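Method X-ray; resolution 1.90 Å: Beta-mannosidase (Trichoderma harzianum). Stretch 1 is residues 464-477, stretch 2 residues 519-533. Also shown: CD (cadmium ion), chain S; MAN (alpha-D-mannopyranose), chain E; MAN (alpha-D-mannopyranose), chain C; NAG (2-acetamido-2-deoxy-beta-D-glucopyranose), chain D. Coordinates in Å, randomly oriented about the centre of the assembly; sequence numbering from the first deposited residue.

Stretch 1 (464-477) VVGEITYNVRRLNH
Stretch 2 519-533: TTLFNVLAANSHSIS

Both stretches enter as α-helices already under way (body phi/psi near -62/-45), which carry on through Val472 and Val524; Leu475 relaxes to -93/-14. Their axes run in the same general direction, 31° apart (signed crossing angle -31°) and 9.6 Å at closest approach. Register pairs Thr469 CA with Val524 CA (6.4 Å), Val472 CA with Leu525 CA (6.5 Å) and Arg473 CA with Asn528 CA (6.2 Å); 605 Å² is buried between the stretches, both sides summed.

Apolar groups fill the interface by van der Waals packing. Thr520 (chi1 m) places CG2 3.4 Å from CG2 of Val465 (t). Leu521 (chi1 -91°, chi2 40°) leaves sideways, yet CD1 reaches Ile468 CG1 (3.7 Å; Ile468 mm) and Val464 CG1 (3.8 Å; t). Val524 (t) points toward stretch 1, CG1 meeting Ile468 CG2 (3.8 Å) and OG1 of Thr469 (3.4 Å; m), a hydroxyl already donated to Val465 O (2.8 Å). Leu525 (tp) brings CD1 to Val472 CG1 (3.6 Å; t).

Polar pairing follows. Asn528 (-117/3; m, chi2 -79°) anchors ND2 on Val524 O (3.1 Å), leaving OD1 to accept from Arg473 NH1 (2.7 Å; chi1-4 -70°, 172°, 72°, 70°). Arg473 NH1 also donates to NAG O6 (3.0 Å). At extended Ser529 (-160/129; t), OG donates to Asn476 OD1 (2.6 Å; t, chi2 66°). After His530 (-98/-12) and Ser531 (-100/-25), Ile532 (-107/120; mm) sets CG1 3.7 Å from Asn476 OD1.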

ATOM      1  N   VAL A 464     -13.824  16.333 -36.913  1.00 39.42           N
ATOM      2  CA  VAL A 464     -13.432  14.950 -37.235  1.00 39.25           C
ATOM      3  C   VAL A 464     -12.545  14.911 -38.477  1.00 39.04           C
ATOM      4  O   VAL A 464     -11.522  14.219 -38.519  1.00 37.75           O
ATOM      5  CB  VAL A 464     -14.677  14.042 -37.435  1.00 38.21           C
ATOM      6  CG1 VAL A 464     -14.274  12.728 -38.065  1.00 40.50           C
ATOM      7  CG2 VAL A 464     -15.364  13.770 -36.099  1.00 39.40           C
ATOM      8  N   VAL A 465     -12.936  15.659 -39.519  1.00 40.30           N
ATOM      9  CA  VAL A 465     -12.173  15.678 -40.771  1.00 39.89           C
ATOM     10  C   VAL A 465     -10.764  16.221 -40.536  1.00 39.73           C
ATOM     11  O   VAL A 465      -9.803  15.708 -41.097  1.00 40.44           O
ATOM     12  CB  VAL A 465     -12.929  16.491 -41.872  1.00 43.69           C
ATOM     13  CG1 VAL A 465     -12.001  16.859 -43.007  1.00 43.30           C
ATOM     14  CG2 VAL A 465     -14.145  15.699 -42.378  1.00 43.55           C
ATOM     15  N   GLY A 466     -10.621  17.222 -39.675  1.00 40.49           N
ATOM     16  CA  GLY A 466      -9.274  17.681 -39.301  1.00 41.79           C
ATOM     17  C   GLY A 466      -8.489  16.493 -38.734  1.00 41.63           C
ATOM     18  O   GLY A 466      -7.341  16.252 -39.101  1.00 40.88           O
ATOM     19  N   GLU A 467      -9.175  15.735 -37.893  1.00 40.40           N
ATOM     20  CA  GLU A 467      -8.592  14.570 -37.199  1.00 42.39           C
ATOM     21  C   GLU A 467      -8.269  13.443 -38.147  1.00 40.10           C
ATOM     22  O   GLU A 467      -7.140  12.962 -38.152  1.00 40.09           O
ATOM     23  CB  GLU A 467      -9.533  14.123 -36.074  1.00 40.73           C
ATOM     24  CG  GLU A 467      -9.532  12.661 -35.710  1.00 40.27           C
ATOM     25  CD  GLU A 467     -10.555  12.371 -34.645  1.00 39.22           C
ATOM     26  OE1 GLU A 467     -11.169  13.325 -34.134  1.00 38.76           O
ATOM     27  OE2 GLU A 467     -10.754  11.181 -34.316  1.00 39.77           O
ATOM     28  N   ILE A 468      -9.239  12.999 -38.949  1.00 40.24           N
ATOM     29  CA  ILE A 468      -8.964  11.902 -39.861  1.00 39.76           C
ATOM     30  C   ILE A 468      -7.872  12.256 -40.875  1.00 41.41           C
ATOM     31  O   ILE A 468      -7.022  11.428 -41.157  1.00 40.94           O
ATOM     32  CB  ILE A 468     -10.216  11.425 -40.621  1.00 40.02           C
ATOM     33  CG1 ILE A 468     -11.335  11.065 -39.648  1.00 40.10           C
ATOM     34  CG2 ILE A 468      -9.883  10.232 -41.474  1.00 40.18           C
ATOM     35  CD1 ILE A 468     -10.939  10.070 -38.590  1.00 40.99           C
ATOM     36  N   THR A 469      -7.901  13.483 -41.399  1.00 41.76           N
ATOM     37  CA  THR A 469      -6.929  13.925 -42.400  1.00 42.43           C
ATOM     38  C   THR A 469      -5.493  13.996 -41.847  1.00 42.24           C
ATOM     39  O   THR A 469      -4.546  13.495 -42.460  1.00 41.82           O
ATOM     40  CB  THR A 469      -7.319  15.321 -42.975  1.00 43.93           C
ATOM     41  OG1 THR A 469      -8.636  15.265 -43.559  1.00 42.44           O
ATOM     42  CG2 THR A 469      -6.320  15.749 -44.024  1.00 44.88           C
ATOM     43  N   TYR A 470      -5.341  14.591 -40.676  1.00 42.59           N
ATOM     44  CA  TYR A 470      -4.027  14.662 -40.023  1.00 43.09           C
ATOM     45  C   TYR A 470      -3.427  13.258 -39.724  1.00 42.25           C
ATOM     46  O   TYR A 470      -2.301  12.948 -40.084  1.00 39.52           O
ATOM     47  CB  TYR A 470      -4.131  15.445 -38.719  1.00 43.48           C
ATOM     48  CG  TYR A 470      -2.842  15.407 -37.918  1.00 44.27           C
ATOM     49  CD1 TYR A 470      -1.693  15.999 -38.416  1.00 44.66           C
ATOM     50  CD2 TYR A 470      -2.766  14.750 -36.685  1.00 43.43           C
ATOM     51  CE1 TYR A 470      -0.504  15.964 -37.713  1.00 44.70           C
ATOM     52  CE2 TYR A 470      -1.581  14.712 -35.955  1.00 43.02           C
ATOM     53  CZ  TYR A 470      -0.452  15.317 -36.468  1.00 44.95           C
ATOM     54  OH  TYR A 470       0.736  15.297 -35.777  1.00 43.36           O
ATOM     55  N   ASN A 471      -4.204  12.410 -39.055  1.00 42.85           N
ATOM     56  CA  ASN A 471      -3.683  11.099 -38.648  1.00 41.43           C
ATOM     57  C   ASN A 471      -3.498  10.099 -39.800  1.00 40.89           C
ATOM     58  O   ASN A 471      -2.483   9.394 -39.819  1.00 39.17           O
ATOM     59  CB  ASN A 471      -4.527  10.534 -37.541  1.00 40.33           C
ATOM     60  CG  ASN A 471      -4.321  11.280 -36.247  1.00 39.77           C
ATOM     61  OD1 ASN A 471      -3.261  11.188 -35.626  1.00 39.69           O
ATOM     62  ND2 ASN A 471      -5.337  12.045 -35.835  1.00 40.77           N
ATOM     63  N   VAL A 472      -4.433  10.051 -40.758  1.00 40.88           N
ATOM     64  CA  VAL A 472      -4.258   9.214 -41.972  1.00 41.10           C
ATOM     65  C   VAL A 472      -2.983   9.607 -42.732  1.00 42.43           C
ATOM     66  O   VAL A 472      -2.185   8.732 -43.123  1.00 41.87           O
ATOM     67  CB  VAL A 472      -5.478   9.262 -42.912  1.00 42.81           C
ATOM     68  CG1 VAL A 472      -5.107   8.776 -44.308  1.00 44.59           C
ATOM     69  CG2 VAL A 472      -6.620   8.406 -42.376  1.00 41.65           C
ATOM     70  N   ARG A 473      -2.782  10.912 -42.928  1.00 42.90           N
ATOM     71  CA  ARG A 473      -1.554  11.421 -43.584  1.00 44.73           C
ATOM     72  C   ARG A 473      -0.295  11.123 -42.774  1.00 43.68           C
ATOM     73  O   ARG A 473       0.718  10.677 -43.340  1.00 43.50           O
ATOM     74  CB  ARG A 473      -1.637  12.937 -43.870  1.00 44.69           C
ATOM     75  CG  ARG A 473      -2.617  13.318 -44.965  1.00 45.25           C
ATOM     76  CD  ARG A 473      -2.807  14.835 -45.063  1.00 45.33           C
ATOM     77  NE  ARG A 473      -1.645  15.551 -45.625  1.00 46.17           N
ATOM     78  CZ  ARG A 473      -1.263  15.478 -46.903  1.00 46.18           C
ATOM     79  NH1 ARG A 473      -1.915  14.696 -47.771  1.00 45.05           N
ATOM     80  NH2 ARG A 473      -0.216  16.181 -47.326  1.00 46.31           N
ATOM     81  N   ARG A 474      -0.373  11.366 -41.462  1.00 42.63           N
ATOM     82  CA  ARG A 474       0.761  11.136 -40.544  1.00 42.74           C
ATOM     83  C   ARG A 474       1.252   9.687 -40.561  1.00 41.46           C
ATOM     84  O   ARG A 474       2.451   9.445 -40.602  1.00 41.36           O
ATOM     85  CB  ARG A 474       0.393  11.564 -39.107  1.00 43.29           C
ATOM     86  CG  ARG A 474       1.492  11.352 -38.055  1.00 43.10           C
ATOM     87  CD  ARG A 474       1.118  11.907 -36.668  1.00 41.42           C
ATOM     88  NE  ARG A 474      -0.019  11.210 -36.087  1.00 41.22           N
ATOM     89  CZ  ARG A 474       0.059  10.075 -35.381  1.00 40.41           C
ATOM     90  NH1 ARG A 474       1.233   9.511 -35.127  1.00 39.31           N
ATOM     91  NH2 ARG A 474      -1.041   9.508 -34.922  1.00 40.41           N
ATOM     92  N   LEU A 475       0.304   8.752 -40.543  1.00 40.79           N
ATOM     93  CA  LEU A 475       0.599   7.330 -40.296  1.00 40.18           C
ATOM     94  C   LEU A 475       0.823   6.493 -41.543  1.00 41.62           C
ATOM     95  O   LEU A 475       1.367   5.396 -41.445  1.00 41.06           O
ATOM     96  CB  LEU A 475      -0.524   6.710 -39.467  1.00 40.61           C
ATOM     97  CG  LEU A 475      -0.565   7.209 -38.016  1.00 40.70           C
ATOM     98  CD1 LEU A 475      -1.814   6.698 -37.300  1.00 41.04           C
ATOM     99  CD2 LEU A 475       0.667   6.762 -37.260  1.00 40.68           C
ATOM    100  N   ASN A 476       0.453   7.039 -42.718  1.00 41.93           N
ATOM    101  CA  ASN A 476       0.365   6.264 -43.954  1.00 41.05           C
ATOM    102  C   ASN A 476       1.659   5.583 -44.402  1.00 41.21           C
ATOM    103  O   ASN A 476       1.619   4.553 -45.054  1.00 39.91           O
ATOM    104  CB  ASN A 476      -0.134   7.137 -45.117  1.00 42.89           C
ATOM    105  CG  ASN A 476      -0.632   6.307 -46.260  1.00 42.63           C
ATOM    106  OD1 ASN A 476      -1.633   5.608 -46.147  1.00 42.43           O
ATOM    107  ND2 ASN A 476       0.092   6.334 -47.353  1.00 43.80           N
ATOM    108  N   HIS A 477       2.797   6.165 -44.044  1.00 40.62           N
ATOM    109  CA  HIS A 477       4.084   5.642 -44.487  1.00 42.60           C
ATOM    110  C   HIS A 477       4.623   4.449 -43.706  1.00 43.20           C
ATOM    111  O   HIS A 477       5.666   3.907 -44.067  1.00 42.28           O
ATOM    112  CB  HIS A 477       5.130   6.749 -44.372  1.00 44.25           C
ATOM    113  CG  HIS A 477       5.516   7.057 -42.973  1.00 45.22           C
ATOM    114  ND1 HIS A 477       6.628   6.498 -42.375  1.00 47.34           N
ATOM    115  CD2 HIS A 477       4.940   7.844 -42.037  1.00 45.59           C
ATOM    116  CE1 HIS A 477       6.733   6.946 -41.138  1.00 45.80           C
ATOM    117  NE2 HIS A 477       5.721   7.756 -40.909  1.00 46.84           N
ATOM    118  N   THR A 519     -19.241   8.078 -46.395  1.00 44.45           N
ATOM    119  CA  THR A 519     -19.170   9.198 -47.338  1.00 44.88           C
ATOM    120  C   THR A 519     -18.030  10.151 -46.953  1.00 44.80           C
ATOM    121  O   THR A 519     -17.169  10.406 -47.764  1.00 46.31           O
ATOM    122  CB  THR A 519     -20.527   9.936 -47.452  1.00 46.24           C
ATOM    123  OG1 THR A 519     -21.587   8.995 -47.681  1.00 45.47           O
ATOM    124  CG2 THR A 519     -20.523  10.934 -48.611  1.00 48.23           C
ATOM    125  N   THR A 520     -17.972  10.622 -45.716  1.00 45.74           N
ATOM    126  CA  THR A 520     -16.908  11.574 -45.337  1.00 46.19           C
ATOM    127  C   THR A 520     -15.580  10.843 -45.147  1.00 45.58           C
ATOM    128  O   THR A 520     -14.602  11.119 -45.845  1.00 44.68           O
ATOM    129  CB  THR A 520     -17.234  12.333 -44.047  1.00 45.99           C
ATOM    130  OG1 THR A 520     -18.516  12.939 -44.163  1.00 44.73           O
ATOM    131  CG2 THR A 520     -16.196  13.421 -43.769  1.00 47.01           C
ATOM    132  N   LEU A 521     -15.574   9.889 -44.222  1.00 43.42           N
ATOM    133  CA  LEU A 521     -14.333   9.212 -43.836  1.00 43.57           C
ATOM    134  C   LEU A 521     -13.677   8.367 -44.947  1.00 40.04           C
ATOM    135  O   LEU A 521     -12.469   8.440 -45.124  1.00 39.32           O
ATOM    136  CB  LEU A 521     -14.545   8.389 -42.558  1.00 43.66           C
ATOM    137  CG  LEU A 521     -14.272   9.087 -41.207  1.00 46.11           C
ATOM    138  CD1 LEU A 521     -14.741  10.518 -41.113  1.00 48.47           C
ATOM    139  CD2 LEU A 521     -14.859   8.292 -40.065  1.00 46.05           C
ATOM    140  N   PHE A 522     -14.431   7.558 -45.678  1.00 39.46           N
ATOM    141  CA  PHE A 522     -13.784   6.773 -46.754  1.00 40.53           C
ATOM    142  C   PHE A 522     -13.207   7.682 -47.835  1.00 40.60           C
ATOM    143  O   PHE A 522     -12.145   7.402 -48.382  1.00 39.86           O
ATOM    144  CB  PHE A 522     -14.729   5.756 -47.413  1.00 40.73           C
ATOM    145  CG  PHE A 522     -14.063   4.898 -48.473  1.00 41.10           C
ATOM    146  CD1 PHE A 522     -12.925   4.166 -48.169  1.00 42.31           C
ATOM    147  CD2 PHE A 522     -14.584   4.812 -49.764  1.00 42.06           C
ATOM    148  CE1 PHE A 522     -12.305   3.352 -49.111  1.00 42.13           C
ATOM    149  CE2 PHE A 522     -13.972   4.008 -50.722  1.00 42.60           C
ATOM    150  CZ  PHE A 522     -12.824   3.282 -50.399  1.00 42.97           C
ATOM    151  N   ASN A 523     -13.933   8.753 -48.177  1.00 41.88           N
ATOM    152  CA  ASN A 523     -13.391   9.743 -49.125  1.00 42.73           C
ATOM    153  C   ASN A 523     -12.128  10.387 -48.624  1.00 41.04           C
ATOM    154  O   ASN A 523     -11.188  10.497 -49.359  1.00 40.47           O
ATOM    155  CB  ASN A 523     -14.416  10.815 -49.511  1.00 42.93           C
ATOM    156  CG  ASN A 523     -15.157  10.430 -50.753  1.00 44.58           C
ATOM    157  OD1 ASN A 523     -14.551  10.393 -51.825  1.00 46.51           O
ATOM    158  ND2 ASN A 523     -16.445  10.097 -50.633  1.00 45.07           N
ATOM    159  N   VAL A 524     -12.092  10.754 -47.346  1.00 42.28           N
ATOM    160  CA  VAL A 524     -10.866  11.344 -46.760  1.00 41.50           C
ATOM    161  C   VAL A 524      -9.677  10.376 -46.808  1.00 43.03           C
ATOM    162  O   VAL A 524      -8.563  10.761 -47.193  1.00 46.87           O
ATOM    163  CB  VAL A 524     -11.072  11.815 -45.316  1.00 41.52           C
ATOM    164  CG1 VAL A 524      -9.746  12.211 -44.673  1.00 40.80           C
ATOM    165  CG2 VAL A 524     -12.018  12.996 -45.259  1.00 42.40           C
ATOM    166  N   LEU A 525      -9.885   9.117 -46.449  1.00 43.57           N
ATOM    167  CA  LEU A 525      -8.796   8.123 -46.530  1.00 42.89           C
ATOM    168  C   LEU A 525      -8.320   7.903 -47.979  1.00 42.47           C
ATOM    169  O   LEU A 525      -7.104   7.855 -48.250  1.00 41.06           O
ATOM    170  CB  LEU A 525      -9.238   6.777 -45.979  1.00 42.63           C
ATOM    171  CG  LEU A 525      -8.251   5.619 -46.176  1.00 42.55           C
ATOM    172  CD1 LEU A 525      -6.890   5.937 -45.577  1.00 43.35           C
ATOM    173  CD2 LEU A 525      -8.811   4.364 -45.535  1.00 46.24           C
ATOM    174  N   ALA A 526      -9.290   7.683 -48.866  1.00 41.55           N
ATOM    175  CA  ALA A 526      -8.999   7.486 -50.283  1.00 44.77           C
ATOM    176  C   ALA A 526      -8.271   8.688 -50.925  1.00 43.98           C
ATOM    177  O   ALA A 526      -7.396   8.501 -51.776  1.00 43.53           O
ATOM    178  CB  ALA A 526     -10.260   7.144 -51.072  1.00 43.93           C
ATOM    179  N   ALA A 527      -8.595   9.886 -50.481  1.00 44.63           N
ATOM    180  CA  ALA A 527      -7.884  11.068 -50.924  1.00 46.43           C
ATOM    181  C   ALA A 527      -6.408  11.040 -50.536  1.00 47.83           C
ATOM    182  O   ALA A 527      -5.573  11.626 -51.218  1.00 49.83           O
ATOM    183  CB  ALA A 527      -8.541  12.302 -50.356  1.00 47.06           C
ATOM    184  N   ASN A 528      -6.081  10.370 -49.432  1.00 48.05           N
ATOM    185  CA  ASN A 528      -4.715  10.417 -48.856  1.00 46.35           C
ATOM    186  C   ASN A 528      -3.947   9.100 -48.824  1.00 45.30           C
ATOM    187  O   ASN A 528      -2.811   9.051 -48.331  1.00 47.27           O
ATOM    188  CB  ASN A 528      -4.797  11.045 -47.460  1.00 45.88           C
ATOM    189  CG  ASN A 528      -5.099  12.540 -47.528  1.00 44.35           C
ATOM    190  OD1 ASN A 528      -4.214  13.346 -47.796  1.00 42.87           O
ATOM    191  ND2 ASN A 528      -6.346  12.902 -47.286  1.00 44.47           N
ATOM    192  N   SER A 529      -4.542   8.049 -49.377  1.00 44.15           N
ATOM    193  CA  SER A 529      -3.914   6.722 -49.406  1.00 43.98           C
ATOM    194  C   SER A 529      -4.524   5.839 -50.488  1.00 43.41           C
ATOM    195  O   SER A 529      -5.751   5.714 -50.551  1.00 43.84           O
ATOM    196  CB  SER A 529      -4.099   6.014 -48.031  1.00 42.74           C
ATOM    197  OG  SER A 529      -3.324   4.831 -47.969  1.00 41.33           O
ATOM    198  N   HIS A 530      -3.676   5.238 -51.327  1.00 44.35           N
ATOM    199  CA  HIS A 530      -4.104   4.208 -52.306  1.00 46.04           C
ATOM    200  C   HIS A 530      -3.833   2.786 -51.763  1.00 45.96           C
ATOM    201  O   HIS A 530      -4.324   1.811 -52.325  1.00 47.38           O
ATOM    202  CB  HIS A 530      -3.374   4.363 -53.666  1.00 47.93           C
ATOM    203  CG  HIS A 530      -3.666   5.646 -54.384  1.00 48.40           C
ATOM    204  ND1 HIS A 530      -4.873   5.900 -55.000  1.00 50.86           N
ATOM    205  CD2 HIS A 530      -2.897   6.742 -54.597  1.00 51.31           C
ATOM    206  CE1 HIS A 530      -4.840   7.107 -55.545  1.00 51.16           C
ATOM    207  NE2 HIS A 530      -3.651   7.636 -55.317  1.00 50.73           N
ATOM    208  N   SER A 531      -3.063   2.707 -50.670  1.00 43.03           N
ATOM    209  CA  SER A 531      -2.484   1.463 -50.198  1.00 43.32           C
ATOM    210  C   SER A 531      -3.253   0.792 -49.029  1.00 41.71           C
ATOM    211  O   SER A 531      -3.182  -0.426 -48.855  1.00 42.07           O
ATOM    212  CB  SER A 531      -1.026   1.719 -49.788  1.00 43.91           C
ATOM    213  OG  SER A 531      -0.931   2.682 -48.767  1.00 42.53           O
ATOM    214  N   ILE A 532      -4.000   1.578 -48.256  1.00 40.13           N
ATOM    215  CA  ILE A 532      -4.607   1.068 -47.023  1.00 38.94           C
ATOM    216  C   ILE A 532      -6.112   0.873 -47.166  1.00 38.61           C
ATOM    217  O   ILE A 532      -6.833   1.839 -47.410  1.00 39.24           O
ATOM    218  CB  ILE A 532      -4.351   2.002 -45.849  1.00 37.78           C
ATOM    219  CG1 ILE A 532      -2.834   2.182 -45.634  1.00 37.50           C
ATOM    220  CG2 ILE A 532      -5.026   1.448 -44.592  1.00 38.32           C
ATOM    221  CD1 ILE A 532      -2.053   0.905 -45.439  1.00 36.83           C
ATOM    222  N   SER A 533      -6.566  -0.371 -46.980  1.00 37.78           N
ATOM    223  CA  SER A 533      -7.995  -0.716 -47.089  1.00 38.66           C
ATOM    224  C   SER A 533      -8.812  -0.244 -45.874  1.00 38.81           C
ATOM    225  O   SER A 533      -8.257   0.115 -44.833  1.00 38.20           O
ATOM    226  CB  SER A 533      -8.176  -2.222 -47.226  1.00 39.09           C
ATOM    227  OG  SER A 533      -7.456  -2.736 -48.301  1.00 39.83           O
TER
HETATM  228 CD    CD S1014       5.637   9.391 -38.663  1.00 76.45          CD
HETATM  229  C1  MAN E   4     -14.649  14.762 -54.376  1.00 45.57           C
HETATM  230  C2  MAN E   4     -16.083  14.303 -54.167  1.00 47.05           C
HETATM  231  C3  MAN E   4     -16.134  12.835 -53.700  1.00 45.25           C
HETATM  232  C4  MAN E   4     -15.416  11.988 -54.755  1.00 45.02           C
HETATM  233  C5  MAN E   4     -13.979  12.508 -54.877  1.00 43.86           C
HETATM  234  C6  MAN E   4     -13.150  11.759 -55.902  1.00 44.55           C
HETATM  235  O2  MAN E   4     -16.710  14.430 -55.463  1.00 44.83           O
HETATM  236  O3  MAN E   4     -17.487  12.384 -53.582  1.00 44.04           O
HETATM  237  O4  MAN E   4     -15.524  10.586 -54.433  1.00 48.14           O
HETATM  238  O5  MAN E   4     -13.973  13.882 -55.281  1.00 44.75           O
HETATM  239  O6  MAN E   4     -11.842  12.347 -55.976  1.00 46.40           O
HETATM  240  C1  MAN C  11      -6.764  22.090 -43.804  1.00 50.78           C
HETATM  241  C2  MAN C  11      -6.083  22.295 -42.461  1.00 51.48           C
HETATM  242  C3  MAN C  11      -5.662  20.947 -41.884  1.00 50.78           C
HETATM  243  C4  MAN C  11      -6.850  20.003 -41.790  1.00 50.84           C
HETATM  244  C5  MAN C  11      -7.582  19.939 -43.133  1.00 52.18           C
HETATM  245  C6  MAN C  11      -8.899  19.179 -43.057  1.00 51.37           C
HETATM  246  O2  MAN C  11      -6.995  22.903 -41.587  1.00 51.00           O
HETATM  247  O3  MAN C  11      -5.073  21.146 -40.633  1.00 51.31           O
HETATM  248  O4  MAN C  11      -6.361  18.703 -41.478  1.00 51.09           O
HETATM  249  O5  MAN C  11      -7.878  21.234 -43.650  1.00 52.76           O
HETATM  250  O6  MAN C  11      -9.418  18.989 -44.373  1.00 49.86           O
HETATM  251  C1  NAG D   1      -0.498  11.826 -54.020  1.00 44.25           C
HETATM  252  C2  NAG D   1      -1.517  11.665 -55.145  1.00 47.11           C
HETATM  253  C3  NAG D   1      -2.395  12.897 -55.215  1.00 45.11           C
HETATM  254  C4  NAG D   1      -3.078  13.133 -53.854  1.00 45.28           C
HETATM  255  C5  NAG D   1      -2.017  13.152 -52.755  1.00 44.71           C
HETATM  256  C6  NAG D   1      -2.554  13.210 -51.328  1.00 43.59           C
HETATM  257  C7  NAG D   1      -0.809  10.268 -57.028  1.00 49.87           C
HETATM  258  C8  NAG D   1      -0.010  10.183 -58.298  1.00 51.11           C
HETATM  259  N2  NAG D   1      -0.801  11.433 -56.395  1.00 49.57           N
HETATM  260  O3  NAG D   1      -3.356  12.683 -56.218  1.00 47.49           O
HETATM  261  O4  NAG D   1      -3.756  14.373 -53.856  1.00 43.94           O
HETATM  262  O5  NAG D   1      -1.210  12.005 -52.819  1.00 44.15           O
HETATM  263  O6  NAG D   1      -1.444  13.417 -50.468  1.00 42.67           O
HETATM  264  O7  NAG D   1      -1.430   9.283 -56.638  1.00 51.90           O
HETATM  265  O   HOH W   1       3.526   8.716 -37.622  1.00 35.19           O
HETATM  266  O   HOH W   2       7.741  10.988 -38.249  1.00 53.53           O